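Local coordinates for PTS-dependent dihydroxyacetone kinase operon regulatory protein (Escherichia coli, PDB 4LRZ), which activates transcription of the dhaKLM operon from a sigma-70 promoter and represses its own expression, this chain being the N-terminal sensor half with its GAF and PAS domains, at residues F76-R87 with F102-E110; I262-A273 with D283-I291. All coordinates share one frame; numbering follows the deposited sequence.

Contact 1: F76-R87 with F102-E110; sequences FILDETACILSR and FNDGTYCAE
I84 is held to the 102-110 loop through both of its backbone polar atoms. Its N-H points almost straight at T106 O, 2.9 Å away. Its carbonyl O takes the N-H of G105 in the carbonyl plane. Two residues earlier, A82 O accepts from C108 N at 2.9 Å, a more bent bond. The N-H of C83 turns the other way, to D79 OD1. That oxygen also accepts from T81 N, closing an Asx turn, and from T81 OG1 on its syn side, so three donors grip it.

This is the outer edge of the GAF-domain sheet. The hairpin of strands 74-79 and 84-89 turns at D79-A82. The loop after helix 91-99 pairs with the start of the edge strand by a single bridge, C83 with Y107. It also has backbone bonds to H36 (from Y107) and A38 (from G105). C83 SG, swung opposite its own backbone N (chi1 -173°), lies over one face of the Y107 ring, offset toward its rim, 4.1 Å from the centroid. CG1 of I84 meets C108 SG at 3.9 Å.

At the far end R87 NH1 makes a long, weak salt bridge to D104 OD2 (3.5 Å), the two flat groups 80° apart. Water 2 donates to D104 OD2 and accepts from the backbone N of R87. Water 1 joins R87 NE to F102 O. T106 OG1 accepts from N103 N and also bonds to G101 O. N103 OD1 bonds to S98 and D104 O to Q37.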
# COMPACT_ATOMS: atom_id res chain seq x y z
N PHE F 76 7.72 -21.15 -4.35
CA PHE F 76 6.41 -21.65 -4.00
C PHE F 76 5.58 -20.55 -3.33
O PHE F 76 6.09 -19.80 -2.52
CB PHE F 76 6.55 -22.76 -2.92
CG PHE F 76 7.15 -24.09 -3.40
CD1 PHE F 76 7.29 -24.41 -4.74
CD2 PHE F 76 7.47 -25.08 -2.44
CE1 PHE F 76 7.80 -25.67 -5.13
CE2 PHE F 76 7.95 -26.36 -2.80
CZ PHE F 76 8.12 -26.64 -4.16
N ILE F 77 4.28 -20.50 -3.62
CA ILE F 77 3.34 -19.83 -2.72
C ILE F 77 2.53 -20.91 -1.96
O ILE F 77 2.03 -21.82 -2.59
CB ILE F 77 2.30 -18.97 -3.47
CG1 ILE F 77 2.80 -18.61 -4.84
CG2 ILE F 77 1.91 -17.74 -2.60
CD1 ILE F 77 2.41 -17.10 -5.29
N LEU F 78 2.40 -20.81 -0.64
CA LEU F 78 1.57 -21.73 0.12
C LEU F 78 0.48 -20.93 0.84
O LEU F 78 0.73 -19.76 1.23
CB LEU F 78 2.39 -22.55 1.13
CG LEU F 78 3.59 -23.38 0.61
CD1 LEU F 78 4.87 -22.55 0.68
CD2 LEU F 78 3.79 -24.61 1.44
N ASP F 79 -0.69 -21.56 1.06
CA ASP F 79 -1.76 -20.89 1.83
C ASP F 79 -1.49 -20.97 3.33
O ASP F 79 -0.46 -21.52 3.71
CB ASP F 79 -3.16 -21.39 1.44
CG ASP F 79 -3.50 -22.70 2.05
OD1 ASP F 79 -2.67 -23.33 2.74
OD2 ASP F 79 -4.67 -23.12 1.91
N GLU F 80 -2.39 -20.46 4.17
CA GLU F 80 -2.10 -20.52 5.59
C GLU F 80 -2.00 -21.94 6.17
O GLU F 80 -1.56 -22.07 7.29
CB GLU F 80 -3.04 -19.70 6.51
CG GLU F 80 -4.56 -19.38 6.26
CD GLU F 80 -5.27 -20.06 5.11
OE1 GLU F 80 -6.17 -20.86 5.37
OE2 GLU F 80 -4.98 -19.73 3.94
N THR F 81 -2.43 -22.98 5.44
CA THR F 81 -2.34 -24.36 5.99
C THR F 81 -1.16 -25.13 5.41
O THR F 81 -1.19 -26.35 5.40
CB THR F 81 -3.64 -25.20 5.75
OG1 THR F 81 -3.64 -25.68 4.40
CG2 THR F 81 -4.94 -24.37 5.98
N ALA F 82 -0.16 -24.43 4.86
CA ALA F 82 0.94 -25.07 4.17
C ALA F 82 0.56 -25.84 2.88
O ALA F 82 1.26 -26.77 2.49
CB ALA F 82 1.68 -26.00 5.10
N CYS F 83 -0.55 -25.49 2.25
CA CYS F 83 -0.88 -26.12 0.98
C CYS F 83 -0.26 -25.34 -0.17
O CYS F 83 -0.46 -24.10 -0.26
CB CYS F 83 -2.40 -26.15 0.82
SG CYS F 83 -2.99 -27.08 -0.63
N ILE F 84 0.50 -26.04 -1.03
CA ILE F 84 1.14 -25.40 -2.19
C ILE F 84 0.09 -24.94 -3.19
O ILE F 84 -0.66 -25.75 -3.74
CB ILE F 84 2.16 -26.31 -2.88
CG1 ILE F 84 3.31 -26.60 -1.93
CG2 ILE F 84 2.71 -25.59 -4.12
CD1 ILE F 84 4.41 -27.37 -2.53
N LEU F 85 0.04 -23.64 -3.42
CA LEU F 85 -0.95 -23.03 -4.33
C LEU F 85 -0.37 -22.85 -5.76
O LEU F 85 -1.08 -23.03 -6.75
CB LEU F 85 -1.41 -21.67 -3.78
CG LEU F 85 -2.18 -21.70 -2.45
CD1 LEU F 85 -2.35 -20.30 -1.91
CD2 LEU F 85 -3.56 -22.36 -2.61
N SER F 86 0.91 -22.48 -5.84
CA SER F 86 1.59 -22.25 -7.12
C SER F 86 3.09 -22.48 -7.00
O SER F 86 3.69 -22.25 -5.93
CB SER F 86 1.35 -20.82 -7.56
OG SER F 86 1.41 -20.69 -8.98
N ARG F 87 3.70 -22.91 -8.10
CA ARG F 87 5.14 -23.13 -8.17
C ARG F 87 5.72 -22.51 -9.46
O ARG F 87 5.08 -22.55 -10.50
CB ARG F 87 5.42 -24.64 -8.20
CG ARG F 87 4.85 -25.40 -7.02
CD ARG F 87 4.07 -26.64 -7.45
NE ARG F 87 4.89 -27.50 -8.26
CZ ARG F 87 4.78 -27.61 -9.58
NH1 ARG F 87 3.83 -26.94 -10.25
NH2 ARG F 87 5.60 -28.43 -10.21
N PHE F 102 6.12 -32.82 -4.18
CA PHE F 102 5.69 -31.44 -4.05
C PHE F 102 5.07 -30.97 -5.36
O PHE F 102 5.77 -30.78 -6.33
CB PHE F 102 6.87 -30.54 -3.70
CG PHE F 102 7.55 -30.85 -2.39
CD1 PHE F 102 8.79 -31.45 -2.38
CD2 PHE F 102 6.96 -30.49 -1.19
CE1 PHE F 102 9.46 -31.71 -1.17
CE2 PHE F 102 7.62 -30.74 0.02
CZ PHE F 102 8.87 -31.35 0.02
N ASN F 103 3.75 -30.82 -5.40
CA ASN F 103 3.01 -30.41 -6.59
C ASN F 103 2.02 -29.38 -6.10
O ASN F 103 1.93 -29.15 -4.92
CB ASN F 103 2.22 -31.59 -7.15
CG ASN F 103 3.11 -32.72 -7.61
OD1 ASN F 103 3.86 -32.58 -8.60
ND2 ASN F 103 3.03 -33.85 -6.91
N ASP F 104 1.27 -28.77 -7.01
CA ASP F 104 0.14 -27.93 -6.62
C ASP F 104 -0.80 -28.76 -5.73
O ASP F 104 -1.11 -29.90 -6.05
CB ASP F 104 -0.65 -27.43 -7.83
CG ASP F 104 0.10 -26.42 -8.65
OD1 ASP F 104 -0.38 -26.13 -9.75
OD2 ASP F 104 1.17 -25.93 -8.23
N GLY F 105 -1.23 -28.17 -4.63
CA GLY F 105 -2.07 -28.87 -3.65
C GLY F 105 -1.44 -29.78 -2.61
O GLY F 105 -2.17 -30.27 -1.74
N THR F 106 -0.14 -30.06 -2.69
CA THR F 106 0.55 -30.84 -1.66
C THR F 106 0.60 -30.02 -0.37
O THR F 106 0.99 -28.83 -0.41
CB THR F 106 2.00 -31.11 -2.08
OG1 THR F 106 2.01 -31.98 -3.21
CG2 THR F 106 2.83 -31.76 -0.96
N TYR F 107 0.19 -30.62 0.74
CA TYR F 107 0.35 -30.03 2.08
C TYR F 107 1.72 -30.35 2.65
O TYR F 107 2.17 -31.48 2.58
CB TYR F 107 -0.72 -30.57 3.05
CG TYR F 107 -2.13 -30.22 2.68
CD1 TYR F 107 -2.69 -29.03 3.12
CD2 TYR F 107 -2.93 -31.10 1.90
CE1 TYR F 107 -4.00 -28.70 2.83
CE2 TYR F 107 -4.26 -30.78 1.59
CZ TYR F 107 -4.78 -29.55 2.06
OH TYR F 107 -6.05 -29.14 1.79
N CYS F 108 2.35 -29.35 3.26
CA CYS F 108 3.73 -29.44 3.70
C CYS F 108 3.82 -29.17 5.19
O CYS F 108 4.92 -28.81 5.70
CB CYS F 108 4.58 -28.37 2.98
SG CYS F 108 4.54 -28.48 1.20
N ALA F 109 2.70 -29.36 5.89
CA ALA F 109 2.67 -29.30 7.36
C ALA F 109 3.82 -30.06 7.99
O ALA F 109 4.39 -30.98 7.40
CB ALA F 109 1.29 -29.75 7.93
N GLU F 110 4.22 -29.58 9.16
CA GLU F 110 5.29 -30.15 9.92
C GLU F 110 4.93 -31.58 10.29
O GLU F 110 5.81 -32.43 10.37
CB GLU F 110 5.44 -29.37 11.21
CG GLU F 110 6.61 -29.79 12.04
CD GLU F 110 6.79 -28.89 13.26
OE1 GLU F 110 5.89 -28.87 14.11
OE2 GLU F 110 7.83 -28.18 13.35
O HOH W 1 7.30 -28.76 -8.10
O HOH W 2 2.13 -24.11 -10.20

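Contact 2: I262-A273 with D283-I291; sequences IKQAHPLKHVEA and DAVITLKPI
L288 has the most surface buried here, its CB resting against L268 CB at 4.0 Å. With CG anti to the backbone N (chi1 -179°), its CD2 reaches I262 CG1 in the last part of helix 256-264, the side chains crossing at about a right angle. The backbones of L288 and L268 bond in both directions, each donor lying in the carbonyl plane on a lone pair. The shorter, L288 N to L268 O, is 2.7 Å.

A273 buries the next largest area. Its CB touches I286 CG2 at 3.9 Å. A273 and A284 form another hydrogen-bonded pair, both bonds 2.8 Å long, lying nearly in line with the C=O but bent at the hydrogen (138° and 148°). Strands 271-276 and 281-293 form an antiparallel hairpin of the PAS fold, with 271-276 at the edge of the sheet; the short strand 268-269, before the corner at H270, pairs further along 281-293. Between L268 and V271 the register slips by one residue, a beta bulge. At the corner H270 N donates to T287 OG1 at 3.2 Å, almost linearly; that hydroxyl also bonds to H304, whose ring stacks on H270.

I286 follows A273 in buried area. Its N-H bonds to V271 O at 2.8 Å, and its CD1 meets L268 CD1 at 4.2 Å. Both L288 and I286 touch L258; on the adjacent strand 296-304, L288 meets F299 and I286 meets L301 and L303.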
# COMPACT_ATOMS: atom_id res chain seq x y z
N ILE F 262 -14.33 34.22 0.64
CA ILE F 262 -13.48 33.20 -0.00
C ILE F 262 -11.98 33.52 0.01
O ILE F 262 -11.15 32.62 0.16
CB ILE F 262 -13.95 32.89 -1.45
CG1 ILE F 262 -15.15 31.93 -1.41
CG2 ILE F 262 -12.80 32.30 -2.28
CD1 ILE F 262 -16.12 32.11 -2.55
N LYS F 263 -11.64 34.80 -0.18
CA LYS F 263 -10.25 35.28 -0.09
C LYS F 263 -9.75 35.30 1.37
O LYS F 263 -8.58 35.04 1.65
CB LYS F 263 -10.17 36.69 -0.70
CG LYS F 263 -8.84 37.42 -0.52
CD LYS F 263 -8.59 38.42 -1.65
CE LYS F 263 -8.32 37.70 -2.98
NZ LYS F 263 -7.91 38.65 -4.04
N GLN F 264 -10.69 35.56 2.28
CA GLN F 264 -10.45 35.78 3.70
C GLN F 264 -10.56 34.48 4.53
O GLN F 264 -10.37 34.51 5.76
CB GLN F 264 -11.51 36.78 4.19
CG GLN F 264 -11.07 37.87 5.13
CD GLN F 264 -12.26 38.71 5.58
OE1 GLN F 264 -12.48 39.82 5.09
NE2 GLN F 264 -13.06 38.16 6.50
N ALA F 265 -10.86 33.36 3.85
CA ALA F 265 -11.10 32.03 4.45
C ALA F 265 -12.02 32.10 5.67
O ALA F 265 -11.83 31.39 6.65
CB ALA F 265 -9.78 31.33 4.79
N HIS F 266 -13.04 32.95 5.56
CA HIS F 266 -13.91 33.30 6.66
C HIS F 266 -15.31 32.71 6.39
O HIS F 266 -15.86 32.90 5.31
CB HIS F 266 -13.89 34.85 6.82
CG HIS F 266 -15.04 35.44 7.59
ND1 HIS F 266 -15.99 36.25 7.00
CD2 HIS F 266 -15.36 35.39 8.91
CE1 HIS F 266 -16.86 36.64 7.91
NE2 HIS F 266 -16.51 36.13 9.08
N PRO F 267 -15.86 31.94 7.35
CA PRO F 267 -17.17 31.29 7.22
C PRO F 267 -18.37 32.25 7.07
O PRO F 267 -18.30 33.40 7.50
CB PRO F 267 -17.29 30.49 8.51
CG PRO F 267 -16.32 31.11 9.45
CD PRO F 267 -15.18 31.55 8.59
N LEU F 268 -19.45 31.77 6.47
CA LEU F 268 -20.70 32.53 6.33
C LEU F 268 -21.85 31.61 6.63
O LEU F 268 -21.92 30.52 6.06
CB LEU F 268 -20.86 33.06 4.91
CG LEU F 268 -20.01 34.24 4.45
CD1 LEU F 268 -20.11 34.39 2.95
CD2 LEU F 268 -20.44 35.53 5.15
N LYS F 269 -22.76 32.03 7.51
CA LYS F 269 -23.89 31.18 7.90
C LYS F 269 -25.24 31.83 7.60
O LYS F 269 -25.50 32.96 8.01
CB LYS F 269 -23.78 30.78 9.38
CG LYS F 269 -22.35 30.46 9.81
CD LYS F 269 -22.24 29.56 11.03
CE LYS F 269 -20.78 29.20 11.28
NZ LYS F 269 -20.59 28.25 12.41
N HIS F 270 -26.09 31.10 6.87
CA HIS F 270 -27.46 31.54 6.52
C HIS F 270 -27.55 32.99 6.00
O HIS F 270 -28.54 33.67 6.23
CB HIS F 270 -28.41 31.34 7.72
CG HIS F 270 -28.94 29.95 7.86
ND1 HIS F 270 -28.13 28.86 8.11
CD2 HIS F 270 -30.21 29.47 7.83
CE1 HIS F 270 -28.87 27.77 8.20
NE2 HIS F 270 -30.14 28.11 8.04
N VAL F 271 -26.52 33.44 5.30
CA VAL F 271 -26.45 34.79 4.72
C VAL F 271 -27.17 34.87 3.36
O VAL F 271 -27.26 33.87 2.64
CB VAL F 271 -24.95 35.22 4.55
CG1 VAL F 271 -24.84 36.64 4.01
CG2 VAL F 271 -24.20 35.09 5.87
N GLU F 272 -27.69 36.05 2.99
CA GLU F 272 -28.27 36.28 1.66
C GLU F 272 -27.20 36.48 0.57
O GLU F 272 -26.14 37.05 0.83
CB GLU F 272 -29.20 37.50 1.65
CG GLU F 272 -30.46 37.38 2.50
CD GLU F 272 -31.38 38.57 2.31
OE1 GLU F 272 -32.02 38.69 1.24
OE2 GLU F 272 -31.48 39.40 3.24
N ALA F 273 -27.52 36.02 -0.65
CA ALA F 273 -26.59 36.09 -1.79
C ALA F 273 -27.28 36.03 -3.15
O ALA F 273 -28.27 35.31 -3.34
CB ALA F 273 -25.52 35.01 -1.70
N ASP F 283 -31.26 34.46 -6.67
CA ASP F 283 -31.24 34.83 -5.25
C ASP F 283 -31.35 33.62 -4.32
O ASP F 283 -32.19 32.75 -4.53
CB ASP F 283 -32.35 35.83 -4.94
CG ASP F 283 -31.81 37.22 -4.68
OD1 ASP F 283 -31.39 37.48 -3.53
OD2 ASP F 283 -31.81 38.05 -5.62
N ALA F 284 -30.51 33.59 -3.29
CA ALA F 284 -30.38 32.42 -2.41
C ALA F 284 -29.85 32.76 -1.03
O ALA F 284 -29.22 33.80 -0.82
CB ALA F 284 -29.47 31.36 -3.06
N VAL F 285 -30.12 31.86 -0.08
CA VAL F 285 -29.53 31.93 1.25
C VAL F 285 -28.47 30.83 1.35
O VAL F 285 -28.72 29.67 1.04
CB VAL F 285 -30.61 31.85 2.37
CG1 VAL F 285 -31.71 30.86 2.01
CG2 VAL F 285 -29.98 31.52 3.73
N ILE F 286 -27.26 31.22 1.75
CA ILE F 286 -26.13 30.34 1.64
C ILE F 286 -25.43 30.14 2.97
O ILE F 286 -25.67 30.88 3.91
CB ILE F 286 -25.11 30.89 0.63
CG1 ILE F 286 -24.39 32.11 1.22
CG2 ILE F 286 -25.79 31.23 -0.68
CD1 ILE F 286 -23.02 32.33 0.70
N THR F 287 -24.58 29.12 3.02
CA THR F 287 -23.56 28.94 4.06
C THR F 287 -22.25 28.63 3.36
O THR F 287 -22.23 27.93 2.36
CB THR F 287 -23.92 27.79 5.05
OG1 THR F 287 -24.87 28.27 6.01
CG2 THR F 287 -22.69 27.29 5.81
N LEU F 288 -21.16 29.19 3.86
CA LEU F 288 -19.85 28.88 3.32
C LEU F 288 -19.00 28.26 4.38
O LEU F 288 -18.74 28.87 5.40
CB LEU F 288 -19.13 30.11 2.76
CG LEU F 288 -17.76 29.71 2.17
CD1 LEU F 288 -17.91 29.31 0.72
CD2 LEU F 288 -16.74 30.82 2.30
N LYS F 289 -18.55 27.05 4.11
CA LYS F 289 -17.76 26.27 5.05
C LYS F 289 -16.35 26.11 4.52
O LYS F 289 -16.12 25.37 3.58
CB LYS F 289 -18.41 24.90 5.27
CG LYS F 289 -17.61 23.93 6.11
CD LYS F 289 -17.65 24.25 7.60
CE LYS F 289 -17.44 23.01 8.42
NZ LYS F 289 -16.95 23.34 9.78
N PRO F 290 -15.39 26.85 5.10
CA PRO F 290 -13.96 26.61 4.77
C PRO F 290 -13.51 25.26 5.28
O PRO F 290 -13.99 24.81 6.32
CB PRO F 290 -13.23 27.71 5.58
CG PRO F 290 -14.29 28.75 5.90
CD PRO F 290 -15.58 27.98 6.03
N ILE F 291 -12.60 24.62 4.55
CA ILE F 291 -11.94 23.41 5.04
C ILE F 291 -10.45 23.66 4.96
O ILE F 291 -9.90 23.85 3.87
CB ILE F 291 -12.26 22.15 4.19
CG1 ILE F 291 -13.75 21.84 4.16
CG2 ILE F 291 -11.47 20.92 4.71
CD1 ILE F 291 -14.14 20.88 2.99

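Contacts 1 and 2 belong to different domains of the sensor region, the GAF domain and the PAS domain. Contact 1 closes along the chain before contact 2 opens. Their centres are 62 Å apart and their nearest atoms about 41 Å, so they do not touch. They lie on opposite sides of the chain's centre, and the long helix 174-211 runs between the two domains. Each involves an outermost strand of a five-stranded antiparallel sheet of order 2-1-5-4-3: 84-89 in contact 1, 271-276 in contact 2. Around contact 2, K289 forms a salt bridge with E210 of the second subunit. No other chain of the assembly touches contact 1.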